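Local coordinates for endonuclease V (Bacillus subtilis, PDB 3GA2), which probably repairs deaminated DNA, cutting double-stranded DNA at the second phosphodiester bond 3' to a deoxyinosine with magnesium as cofactor and leaving the lesion in place, at residues A[38-43]-A[109-114]; A[48-53]-A[232-237]; A[155-160]-A[178-183]; A[20-25]-A[122-127]. The protein carries 1 engineered substitution. All coordinates share one frame; numbering follows the deposited sequence.

Interaction 1 (A[38-43]-A[109-114]). Engineered in segment 38-43: Thr42 (natural residue Gly).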
# COMPACT_ATOMS: atom_id res chain seq x y z
N SER A 38 -16.49 -2.33 -12.25
CA SER A 38 -16.40 -1.19 -13.15
C SER A 38 -14.96 -0.92 -13.58
O SER A 38 -14.72 -0.08 -14.43
CB SER A 38 -16.98 0.06 -12.48
OG SER A 38 -16.04 0.63 -11.58
N ILE A 39 -13.99 -1.63 -13.00
CA ILE A 39 -12.59 -1.40 -13.36
C ILE A 39 -11.99 -2.43 -14.32
O ILE A 39 -12.42 -3.59 -14.36
CB ILE A 39 -11.70 -1.34 -12.11
CG1 ILE A 39 -12.04 -2.50 -11.17
CG2 ILE A 39 -11.85 0.02 -11.44
CD1 ILE A 39 -11.27 -2.49 -9.86
N ASN A 40 -10.99 -2.00 -15.08
CA ASN A 40 -10.32 -2.85 -16.06
C ASN A 40 -9.10 -3.56 -15.48
O ASN A 40 -8.84 -4.72 -15.79
CB ASN A 40 -9.87 -2.02 -17.27
CG ASN A 40 -11.03 -1.36 -18.00
OD1 ASN A 40 -11.96 -2.02 -18.44
ND2 ASN A 40 -10.97 -0.03 -18.13
N THR A 41 -8.35 -2.86 -14.64
CA THR A 41 -7.14 -3.42 -14.04
C THR A 41 -6.93 -2.96 -12.59
O THR A 41 -7.45 -1.94 -12.16
CB THR A 41 -5.89 -3.01 -14.84
OG1 THR A 41 -5.84 -1.58 -14.94
CG2 THR A 41 -5.92 -3.60 -16.23
N THR A 42 -6.17 -3.76 -11.84
CA THR A 42 -5.84 -3.42 -10.46
C THR A 42 -4.35 -3.77 -10.33
O THR A 42 -3.89 -4.76 -10.92
CB THR A 42 -6.69 -4.21 -9.42
OG1 THR A 42 -6.25 -5.57 -9.34
CG2 THR A 42 -8.16 -4.19 -9.80
N ALA A 43 -3.60 -2.96 -9.61
CA ALA A 43 -2.18 -3.23 -9.44
C ALA A 43 -1.86 -3.48 -7.98
O ALA A 43 -2.58 -3.03 -7.09
CB ALA A 43 -1.35 -2.06 -9.98
N GLU A 109 -2.10 1.39 -17.37
CA GLU A 109 -2.54 2.46 -16.49
C GLU A 109 -3.53 1.84 -15.50
O GLU A 109 -4.74 1.86 -15.72
CB GLU A 109 -3.23 3.57 -17.30
CG GLU A 109 -3.53 4.84 -16.49
CD GLU A 109 -4.21 5.92 -17.33
OE1 GLU A 109 -3.73 6.21 -18.45
OE2 GLU A 109 -5.21 6.50 -16.86
N PRO A 110 -3.02 1.26 -14.41
CA PRO A 110 -3.91 0.63 -13.42
C PRO A 110 -4.97 1.59 -12.91
O PRO A 110 -4.68 2.76 -12.65
CB PRO A 110 -2.96 0.18 -12.32
CG PRO A 110 -1.68 -0.10 -13.08
CD PRO A 110 -1.61 1.09 -14.02
N ASP A 111 -6.20 1.10 -12.76
CA ASP A 111 -7.31 1.91 -12.25
C ASP A 111 -7.25 2.08 -10.74
O ASP A 111 -7.80 3.03 -10.19
CB ASP A 111 -8.66 1.29 -12.61
CG ASP A 111 -8.90 1.19 -14.11
OD1 ASP A 111 -8.80 2.22 -14.81
OD2 ASP A 111 -9.20 0.08 -14.57
N VAL A 112 -6.58 1.14 -10.07
CA VAL A 112 -6.44 1.17 -8.61
C VAL A 112 -5.18 0.42 -8.18
O VAL A 112 -4.83 -0.60 -8.77
CB VAL A 112 -7.66 0.52 -7.90
CG1 VAL A 112 -7.81 -0.93 -8.33
CG2 VAL A 112 -7.49 0.59 -6.38
N PHE A 113 -4.51 0.94 -7.15
CA PHE A 113 -3.29 0.32 -6.65
C PHE A 113 -3.46 -0.15 -5.21
O PHE A 113 -3.82 0.64 -4.34
CB PHE A 113 -2.12 1.31 -6.67
CG PHE A 113 -1.61 1.65 -8.04
CD1 PHE A 113 -0.35 1.22 -8.45
CD2 PHE A 113 -2.35 2.46 -8.89
CE1 PHE A 113 0.16 1.59 -9.69
CE2 PHE A 113 -1.85 2.83 -10.14
CZ PHE A 113 -0.58 2.40 -10.54
N LEU A 114 -3.21 -1.43 -4.96
CA LEU A 114 -3.31 -1.96 -3.61
C LEU A 114 -1.88 -2.10 -3.08
O LEU A 114 -1.03 -2.72 -3.71
CB LEU A 114 -4.04 -3.31 -3.58
CG LEU A 114 -5.54 -3.33 -3.91
CD1 LEU A 114 -5.75 -3.42 -5.41
CD2 LEU A 114 -6.19 -4.54 -3.23
O HOH W 1 -8.74 2.04 -17.41
O HOH W 2 -6.44 0.10 -16.96
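Asn40 and Thr41 give their backbone N-H groups to one carboxylate oxygen of Asp111, a clear example of a side chain satisfying a chain as it enters a sheet. Asn40 N lies 2.8 Å from Asp111 OD2, and Thr41 N reaches the same OD2 at 3.1 Å from the opposite face of the carboxylate plane. CG of Asp111 is anti to its own carbonyl carbon (chi1 -62°), which sets it beside the backbone N. The second oxygen, OD1, accepts from a water that also takes a hydrogen from Asn40 ND2. Another water links Thr41 OG1 with Glu109 O, while Asp111 N has weak bonds to Thr41 O and OG1. An alanine in place of Asp111 would probably leave the amides of Asn40 and Thr41 without this shared acceptor and the water beside Asn40 less well held. Farther on, Ala43 N donates to Val112 O at 2.8 Å and Ala43 O accepts from Leu114 N at 2.7 Å, the latter nearly straight (176°). Ala43 CB rests over a face of the Phe113 ring and against Pro110 CB. This parallel bridge joins strands 41-52 and 113-116 of the RNase H-like fold, which carry the predicted magnesium ligands Asp46 and Asp116.

Interaction 2 (A[48-53]-A[232-237])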
# COMPACT_ATOMS: atom_id res chain seq x y z
N ALA A 48 10.72 -4.76 -0.67
CA ALA A 48 11.53 -5.67 0.14
C ALA A 48 12.91 -5.06 0.36
O ALA A 48 13.45 -4.42 -0.54
CB ALA A 48 11.65 -7.02 -0.53
N TYR A 49 13.47 -5.26 1.55
CA TYR A 49 14.78 -4.72 1.88
C TYR A 49 15.73 -5.79 2.41
O TYR A 49 15.29 -6.84 2.86
CB TYR A 49 14.64 -3.62 2.94
CG TYR A 49 13.57 -2.61 2.64
CD1 TYR A 49 12.22 -2.90 2.85
CD2 TYR A 49 13.90 -1.36 2.11
CE1 TYR A 49 11.23 -1.98 2.54
CE2 TYR A 49 12.91 -0.43 1.80
CZ TYR A 49 11.58 -0.75 2.02
OH TYR A 49 10.60 0.16 1.71
N TRP A 50 17.02 -5.49 2.35
CA TRP A 50 18.05 -6.42 2.82
C TRP A 50 19.38 -5.70 2.98
O TRP A 50 19.65 -4.71 2.30
CB TRP A 50 18.21 -7.57 1.83
CG TRP A 50 18.91 -7.16 0.57
CD1 TRP A 50 20.24 -7.31 0.30
CD2 TRP A 50 18.34 -6.50 -0.56
NE1 TRP A 50 20.53 -6.78 -0.94
CE2 TRP A 50 19.38 -6.28 -1.49
CE3 TRP A 50 17.04 -6.08 -0.88
CZ2 TRP A 50 19.17 -5.65 -2.72
CZ3 TRP A 50 16.83 -5.45 -2.11
CH2 TRP A 50 17.89 -5.24 -3.01
N GLU A 51 20.21 -6.20 3.89
CA GLU A 51 21.53 -5.63 4.14
C GLU A 51 22.47 -5.98 3.00
O GLU A 51 22.45 -7.10 2.49
CB GLU A 51 22.09 -6.18 5.46
CG GLU A 51 22.14 -7.71 5.53
CD GLU A 51 22.78 -8.23 6.81
OE1 GLU A 51 23.98 -7.96 7.03
OE2 GLU A 51 22.08 -8.90 7.60
N GLN A 52 23.30 -5.03 2.59
CA GLN A 52 24.23 -5.27 1.49
C GLN A 52 25.47 -4.37 1.52
O GLN A 52 25.38 -3.16 1.32
CB GLN A 52 23.51 -5.10 0.15
CG GLN A 52 24.32 -5.56 -1.05
CD GLN A 52 24.69 -7.02 -0.98
OE1 GLN A 52 23.82 -7.89 -0.91
NE2 GLN A 52 25.99 -7.31 -1.00
N ASP A 53 26.62 -4.98 1.78
CA ASP A 53 27.89 -4.27 1.83
C ASP A 53 27.89 -3.12 2.84
O ASP A 53 28.70 -2.20 2.74
CB ASP A 53 28.24 -3.73 0.43
CG ASP A 53 29.69 -3.31 0.31
OD1 ASP A 53 30.57 -4.18 0.45
OD2 ASP A 53 29.94 -2.11 0.08
N PHE A 232 17.53 -12.94 -5.51
CA PHE A 232 18.38 -12.96 -6.69
C PHE A 232 19.55 -12.01 -6.51
O PHE A 232 20.70 -12.39 -6.71
CB PHE A 232 17.56 -12.58 -7.93
CG PHE A 232 18.38 -12.45 -9.18
CD1 PHE A 232 18.87 -11.21 -9.58
CD2 PHE A 232 18.67 -13.57 -9.95
CE1 PHE A 232 19.62 -11.08 -10.74
CE2 PHE A 232 19.43 -13.46 -11.12
CZ PHE A 232 19.91 -12.21 -11.52
N TYR A 233 19.26 -10.76 -6.15
CA TYR A 233 20.31 -9.78 -5.96
C TYR A 233 21.28 -10.19 -4.86
O TYR A 233 22.49 -10.00 -4.99
CB TYR A 233 19.71 -8.41 -5.62
CG TYR A 233 18.88 -7.81 -6.73
CD1 TYR A 233 19.42 -7.59 -8.00
CD2 TYR A 233 17.57 -7.40 -6.49
CE1 TYR A 233 18.67 -6.98 -9.00
CE2 TYR A 233 16.81 -6.79 -7.48
CZ TYR A 233 17.36 -6.58 -8.74
OH TYR A 233 16.63 -5.95 -9.71
N GLN A 234 20.76 -10.74 -3.77
CA GLN A 234 21.60 -11.16 -2.66
C GLN A 234 22.62 -12.22 -3.07
O GLN A 234 23.81 -12.07 -2.81
CB GLN A 234 20.74 -11.69 -1.50
CG GLN A 234 19.94 -10.62 -0.77
CD GLN A 234 19.08 -11.19 0.35
OE1 GLN A 234 18.21 -12.03 0.11
NE2 GLN A 234 19.33 -10.74 1.57
N LYS A 235 22.14 -13.28 -3.71
CA LYS A 235 23.02 -14.36 -4.13
C LYS A 235 23.91 -13.99 -5.31
O LYS A 235 24.81 -14.74 -5.68
CB LYS A 235 22.19 -15.61 -4.45
CG LYS A 235 21.41 -16.10 -3.23
CD LYS A 235 20.71 -17.42 -3.48
CE LYS A 235 19.95 -17.86 -2.24
NZ LYS A 235 19.37 -19.22 -2.38
N ASN A 236 23.66 -12.81 -5.88
CA ASN A 236 24.43 -12.31 -7.01
C ASN A 236 25.07 -10.97 -6.66
O ASN A 236 25.25 -10.11 -7.51
CB ASN A 236 23.54 -12.15 -8.24
CG ASN A 236 23.06 -13.48 -8.78
OD1 ASN A 236 22.17 -13.53 -9.62
ND2 ASN A 236 23.66 -14.57 -8.30
N HIS A 237 25.40 -10.81 -5.38
CA HIS A 237 26.01 -9.58 -4.90
C HIS A 237 27.45 -9.46 -5.40
O HIS A 237 28.18 -8.55 -5.02
CB HIS A 237 25.99 -9.56 -3.37
CG HIS A 237 26.60 -10.77 -2.74
ND1 HIS A 237 26.51 -11.03 -1.39
CD2 HIS A 237 27.30 -11.80 -3.27
CE1 HIS A 237 27.13 -12.16 -1.12
NE2 HIS A 237 27.62 -12.65 -2.24
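Gln234 lays its CG over one face of the Trp50 indole, 3.9 Å from the centroid of the five-membered ring, a CH-pi contact between a helix and a strand. At the edge of the indole, in its plane, stands Gln52 OE1, which takes a weak hydrogen bond of 3.5 Å from Trp50 NE1. Tyr233 comes to the benzo part of the same ring system, its CB 4.0 Å from Trp50 CZ2. On the His237 imidazole, one face carries Gln234 O, toward the rim. Gln52 and His237 cross at about a right angle, and there Gln52 NE2 touches His237 CB at 3.3 Å. The Gln234 and Trp50 side chains slide past each other in opposite directions, bringing Gln234 NE2 to 3.4 Å from Trp50 CB. An alanine in place of Trp50 would probably open a gap beneath Gln234 CG and Tyr233 CB and leave Gln52 OE1 without its weak donor. Nearby, Arg230 of helix 217-235 bonds to the carbonyl of Tyr49, a polar tie between helix and strand one turn earlier. With no direct hydrogen bond between 48-53 and 232-237, the end of the C-terminal helix meets the sheet here through dispersion and CH-pi contact, with amide groups set against carbon at a partly exposed margin.

Interaction 3 (A[155-160]-A[178-183])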
# COMPACT_ATOMS: atom_id res chain seq x y z
N PHE A 155 -8.14 -2.86 18.27
CA PHE A 155 -9.22 -3.26 17.38
C PHE A 155 -10.00 -4.43 17.95
O PHE A 155 -9.53 -5.12 18.86
CB PHE A 155 -8.66 -3.61 16.00
CG PHE A 155 -7.83 -4.86 15.99
CD1 PHE A 155 -8.42 -6.11 15.81
CD2 PHE A 155 -6.45 -4.80 16.15
CE1 PHE A 155 -7.66 -7.26 15.79
CE2 PHE A 155 -5.67 -5.95 16.13
CZ PHE A 155 -6.28 -7.19 15.95
N VAL A 156 -11.19 -4.65 17.41
CA VAL A 156 -12.03 -5.75 17.82
C VAL A 156 -11.78 -6.88 16.84
O VAL A 156 -11.85 -6.68 15.63
CB VAL A 156 -13.53 -5.38 17.79
CG1 VAL A 156 -14.38 -6.60 18.09
CG2 VAL A 156 -13.81 -4.28 18.80
N THR A 157 -11.48 -8.06 17.35
CA THR A 157 -11.22 -9.20 16.49
C THR A 157 -12.46 -9.50 15.66
O THR A 157 -13.55 -9.66 16.21
CB THR A 157 -10.84 -10.45 17.29
OG1 THR A 157 -9.66 -10.18 18.06
CG2 THR A 157 -10.59 -11.62 16.36
N PRO A 158 -12.31 -9.57 14.33
CA PRO A 158 -13.44 -9.85 13.45
C PRO A 158 -13.84 -11.31 13.55
O PRO A 158 -13.08 -12.13 14.07
CB PRO A 158 -12.90 -9.48 12.08
CG PRO A 158 -11.46 -9.90 12.18
CD PRO A 158 -11.07 -9.38 13.56
N GLU A 159 -15.02 -11.65 13.06
CA GLU A 159 -15.49 -13.02 13.11
C GLU A 159 -14.56 -13.93 12.32
O GLU A 159 -13.75 -13.46 11.51
CB GLU A 159 -16.91 -13.12 12.55
CG GLU A 159 -17.55 -14.47 12.79
CD GLU A 159 -17.63 -14.81 14.27
OE1 GLU A 159 -17.45 -16.00 14.63
OE2 GLU A 159 -17.88 -13.89 15.08
N ILE A 160 -14.67 -15.23 12.55
CA ILE A 160 -13.85 -16.23 11.88
C ILE A 160 -14.21 -16.37 10.40
O ILE A 160 -13.41 -16.86 9.60
CB ILE A 160 -14.01 -17.61 12.57
CG1 ILE A 160 -12.81 -18.51 12.26
CG2 ILE A 160 -15.30 -18.28 12.10
CD1 ILE A 160 -11.71 -18.40 13.29
N ALA A 178 -10.47 -4.16 10.47
CA ALA A 178 -9.70 -5.37 10.74
C ALA A 178 -10.52 -6.33 9.91
O ALA A 178 -11.72 -6.52 10.16
CB ALA A 178 -9.77 -5.73 12.22
N LEU A 179 -9.90 -6.92 8.90
CA LEU A 179 -10.61 -7.80 7.98
C LEU A 179 -10.10 -9.22 7.88
O LEU A 179 -8.91 -9.46 7.66
CB LEU A 179 -10.60 -7.16 6.58
CG LEU A 179 -11.26 -7.92 5.43
CD1 LEU A 179 -12.75 -8.02 5.67
CD2 LEU A 179 -10.97 -7.20 4.12
N ARG A 180 -11.03 -10.16 8.02
CA ARG A 180 -10.74 -11.58 7.92
C ARG A 180 -10.82 -11.95 6.45
O ARG A 180 -11.91 -12.15 5.91
CB ARG A 180 -11.79 -12.39 8.69
CG ARG A 180 -11.47 -13.87 8.82
CD ARG A 180 -10.44 -14.12 9.91
NE ARG A 180 -10.97 -13.78 11.23
CZ ARG A 180 -10.29 -13.90 12.37
NH1 ARG A 180 -9.04 -14.34 12.36
NH2 ARG A 180 -10.87 -13.57 13.51
N THR A 181 -9.68 -12.04 5.78
CA THR A 181 -9.68 -12.39 4.37
C THR A 181 -9.69 -13.90 4.23
O THR A 181 -10.45 -14.46 3.44
CB THR A 181 -8.46 -11.82 3.65
OG1 THR A 181 -7.29 -12.02 4.46
CG2 THR A 181 -8.65 -10.34 3.39
N ARG A 182 -8.84 -14.56 5.00
CA ARG A 182 -8.77 -16.02 4.97
C ARG A 182 -9.31 -16.46 6.32
O ARG A 182 -8.86 -15.98 7.37
CB ARG A 182 -7.33 -16.46 4.76
CG ARG A 182 -7.14 -17.95 4.60
CD ARG A 182 -5.68 -18.26 4.42
NE ARG A 182 -5.41 -19.69 4.46
CZ ARG A 182 -4.21 -20.21 4.66
NH1 ARG A 182 -3.16 -19.41 4.82
NH2 ARG A 182 -4.05 -21.53 4.69
N ARG A 183 -10.30 -17.35 6.32
CA ARG A 183 -10.91 -17.78 7.57
C ARG A 183 -9.96 -18.41 8.58
O ARG A 183 -9.05 -19.16 8.23
CB ARG A 183 -12.08 -18.73 7.30
CG ARG A 183 -11.73 -19.98 6.53
CD ARG A 183 -12.95 -20.88 6.37
NE ARG A 183 -13.40 -21.45 7.64
CZ ARG A 183 -12.69 -22.31 8.36
NH1 ARG A 183 -13.17 -22.78 9.50
NH2 ARG A 183 -11.50 -22.71 7.93
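Ala178 meets Phe155 and Pro158 first: its CB lies 3.9 Å from Phe155 CD1 and 4.1 Å from Pro158 CD, a small apolar seat near the C-terminal part of a strand. Its carbonyl oxygen touches Pro158 CB. Leu179 turns the other way, and Arg180 then carries the contact. Arg180 starts with CG anti to the backbone N (chi1 -172°), and bends at chi2 and chi3 bring the guanidinium edge-on to two consecutive carbonyls. Arg180 NH2 donates to Pro158 O at 2.7 Å, and Arg180 NE donates to Glu159 O at 2.8 Å. Both oxygens lie close to the guanidinium plane, although each donor stands above the plane of the carbonyl it meets. Since NH1 bonds to Val185 O, three backbone oxygens fix the rotation of this buried group. At Arg183 the chain returns to the loop, and Arg183 CB comes within 3.2 Å of Ile160 O. In the fold, Ala178 lies in strand 173-179, which runs between strands 165-170 and 188-194. Leu179 packs on helix 198-207, whereas the CB of Ala178 points toward the irregular segment 155-160, which leads into strand 165-170.

Interaction 4 (A[20-25]-A[122-127])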
# COMPACT_ATOMS: atom_id res chain seq x y z
N VAL A 20 5.20 18.28 5.02
CA VAL A 20 4.73 17.64 3.79
C VAL A 20 3.47 16.83 4.09
O VAL A 20 2.49 16.93 3.37
CB VAL A 20 5.82 16.71 3.19
CG1 VAL A 20 5.28 16.01 1.95
CG2 VAL A 20 7.06 17.51 2.83
N GLN A 21 3.50 16.03 5.15
CA GLN A 21 2.35 15.22 5.51
C GLN A 21 1.12 16.07 5.78
O GLN A 21 0.03 15.81 5.27
CB GLN A 21 2.62 14.37 6.75
CG GLN A 21 3.71 13.33 6.57
CD GLN A 21 3.78 12.36 7.73
OE1 GLN A 21 3.58 12.74 8.89
NE2 GLN A 21 4.08 11.10 7.43
N PHE A 22 1.29 17.10 6.61
CA PHE A 22 0.18 17.97 6.96
C PHE A 22 -0.43 18.67 5.75
O PHE A 22 -1.63 18.92 5.70
CB PHE A 22 0.62 18.99 8.01
CG PHE A 22 0.68 18.42 9.41
CD1 PHE A 22 -0.43 17.82 9.98
CD2 PHE A 22 1.85 18.51 10.16
CE1 PHE A 22 -0.39 17.31 11.28
CE2 PHE A 22 1.90 18.00 11.46
CZ PHE A 22 0.78 17.40 12.02
N ASN A 23 0.40 18.98 4.77
CA ASN A 23 -0.09 19.64 3.56
C ASN A 23 -0.94 18.67 2.76
O ASN A 23 -2.09 18.95 2.45
CB ASN A 23 1.09 20.12 2.71
CG ASN A 23 1.72 21.39 3.26
OD1 ASN A 23 2.79 21.80 2.82
ND2 ASN A 23 1.05 22.02 4.21
N LEU A 24 -0.38 17.51 2.44
CA LEU A 24 -1.09 16.51 1.67
C LEU A 24 -2.31 15.96 2.40
O LEU A 24 -3.33 15.66 1.78
CB LEU A 24 -0.15 15.36 1.31
CG LEU A 24 1.06 15.76 0.47
CD1 LEU A 24 1.94 14.54 0.25
CD2 LEU A 24 0.61 16.35 -0.87
N LYS A 25 -2.20 15.84 3.72
CA LYS A 25 -3.29 15.32 4.54
C LYS A 25 -4.58 16.12 4.34
O LYS A 25 -5.67 15.57 4.42
CB LYS A 25 -2.90 15.33 6.02
CG LYS A 25 -3.92 14.67 6.92
CD LYS A 25 -3.39 14.47 8.33
CE LYS A 25 -3.12 15.78 9.04
NZ LYS A 25 -2.72 15.55 10.45
N HIS A 122 -3.27 5.38 9.88
CA HIS A 122 -1.93 5.82 10.23
C HIS A 122 -2.03 7.00 11.18
O HIS A 122 -3.00 7.76 11.12
CB HIS A 122 -1.18 6.21 8.95
CG HIS A 122 0.15 6.84 9.19
ND1 HIS A 122 0.30 8.20 9.39
CD2 HIS A 122 1.39 6.30 9.29
CE1 HIS A 122 1.58 8.47 9.60
NE2 HIS A 122 2.26 7.34 9.55
N TYR A 123 -1.03 7.14 12.05
CA TYR A 123 -0.97 8.22 13.05
C TYR A 123 -1.47 9.55 12.51
O TYR A 123 -2.15 10.30 13.20
CB TYR A 123 0.47 8.42 13.55
CG TYR A 123 1.13 7.19 14.14
CD1 TYR A 123 2.26 6.63 13.55
CD2 TYR A 123 0.63 6.59 15.30
CE1 TYR A 123 2.88 5.50 14.09
CE2 TYR A 123 1.24 5.46 15.84
CZ TYR A 123 2.36 4.92 15.24
OH TYR A 123 2.95 3.79 15.76
N ASN A 124 -1.10 9.86 11.27
CA ASN A 124 -1.52 11.12 10.70
C ASN A 124 -2.23 10.92 9.37
O ASN A 124 -2.17 11.77 8.48
CB ASN A 124 -0.30 12.03 10.54
CG ASN A 124 -0.63 13.48 10.81
OD1 ASN A 124 -1.33 13.80 11.76
ND2 ASN A 124 -0.10 14.38 9.98
N HIS A 125 -2.92 9.78 9.25
CA HIS A 125 -3.65 9.43 8.03
C HIS A 125 -2.74 9.57 6.82
O HIS A 125 -3.20 9.82 5.71
CB HIS A 125 -4.87 10.34 7.87
CG HIS A 125 -5.94 10.11 8.90
ND1 HIS A 125 -6.65 11.14 9.48
CD2 HIS A 125 -6.42 8.97 9.45
CE1 HIS A 125 -7.52 10.64 10.34
NE2 HIS A 125 -7.40 9.33 10.34
N MSE A 126 -1.44 9.39 7.02
CA MSE A 126 -0.52 9.56 5.90
C MSE A 126 0.38 8.35 5.64
O MSE A 126 1.58 8.51 5.40
CB MSE A 126 0.30 10.82 6.12
CG MSE A 126 0.73 11.53 4.85
SE MSE A 126 -0.74 11.94 3.63
CE MSE A 126 0.32 12.02 2.03
N GLY A 127 -0.20 7.16 5.69
CA GLY A 127 0.55 5.95 5.41
C GLY A 127 0.92 5.93 3.93
O GLY A 127 0.35 6.67 3.13
O HOH W 3 3.95 10.12 4.80
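Lys25 and Asn124 cross at about a right angle where the N-terminal helix 14-25 packs on the loop between strand 113-116 and helix 128-136, a strand-to-helix connection of the RNase H-like fold. The lysine chain bends at chi3 (65°), which swings CE back toward the asparagine amide. Lys25 NZ then bonds to Asn124 OD1 at 2.6 Å, but from the side: the angle at the oxygen is only 95°, and the nitrogen stands above the carbonyl plane. Asn124 ND2 is also close to this ammonium, two donors side by side, so the amide and the charge meet broadside and not head-on. ND2 also meets the Phe22 ring. Ring and amide planes are nearly perpendicular (88°), and Asn124 ND2 stands over one face, 3.2 Å from the Phe22 rim atom CE1. The Asn124 amide thus meets both an aromatic face and a charged side chain of the helix.

Beneath this polar pair the helix presents Gln21 and Leu24 to selenomethionine Met126. Gln21 and Met126 slide past each other in opposite directions, with CG facing CG at 3.9 Å. Leu24 lies across the end of Met126, whose methyl CE is pressed to 3.4 Å from Leu24 CB, tighter than usual; His131 and Phe134 of helix 128-136 also touch both side chains. Gly127, next in the chain, is the N-cap of that helix. Where the extended Gln21 chain ends, one water accepts from its NE2 at 2.8 Å and donates to Met126 O at 2.9 Å.

How the interactions relate
Interactions 1 and 2 both use strand 41-52, at opposite ends: in interaction 1 it pairs with a neighbouring strand through backbone bonds and an aspartate that accepts from two amides, in a partly buried setting, whereas in interaction 2 it meets a helix end at the surface. Their centres lie about 30 Å apart. Interaction 3 reaches the same sheet toward the edge formed by strand 165-170, where a buried arginine bonds to loop carbonyls. Interaction 4 is partly buried and joins the preceding helix 14-25 to a loop, mixing a lysine-amide bond with tight apolar contact. Backbone pairing is confined to interaction 1, side chains bond across interactions 1, 3 and 4, and interaction 2 relies on packing.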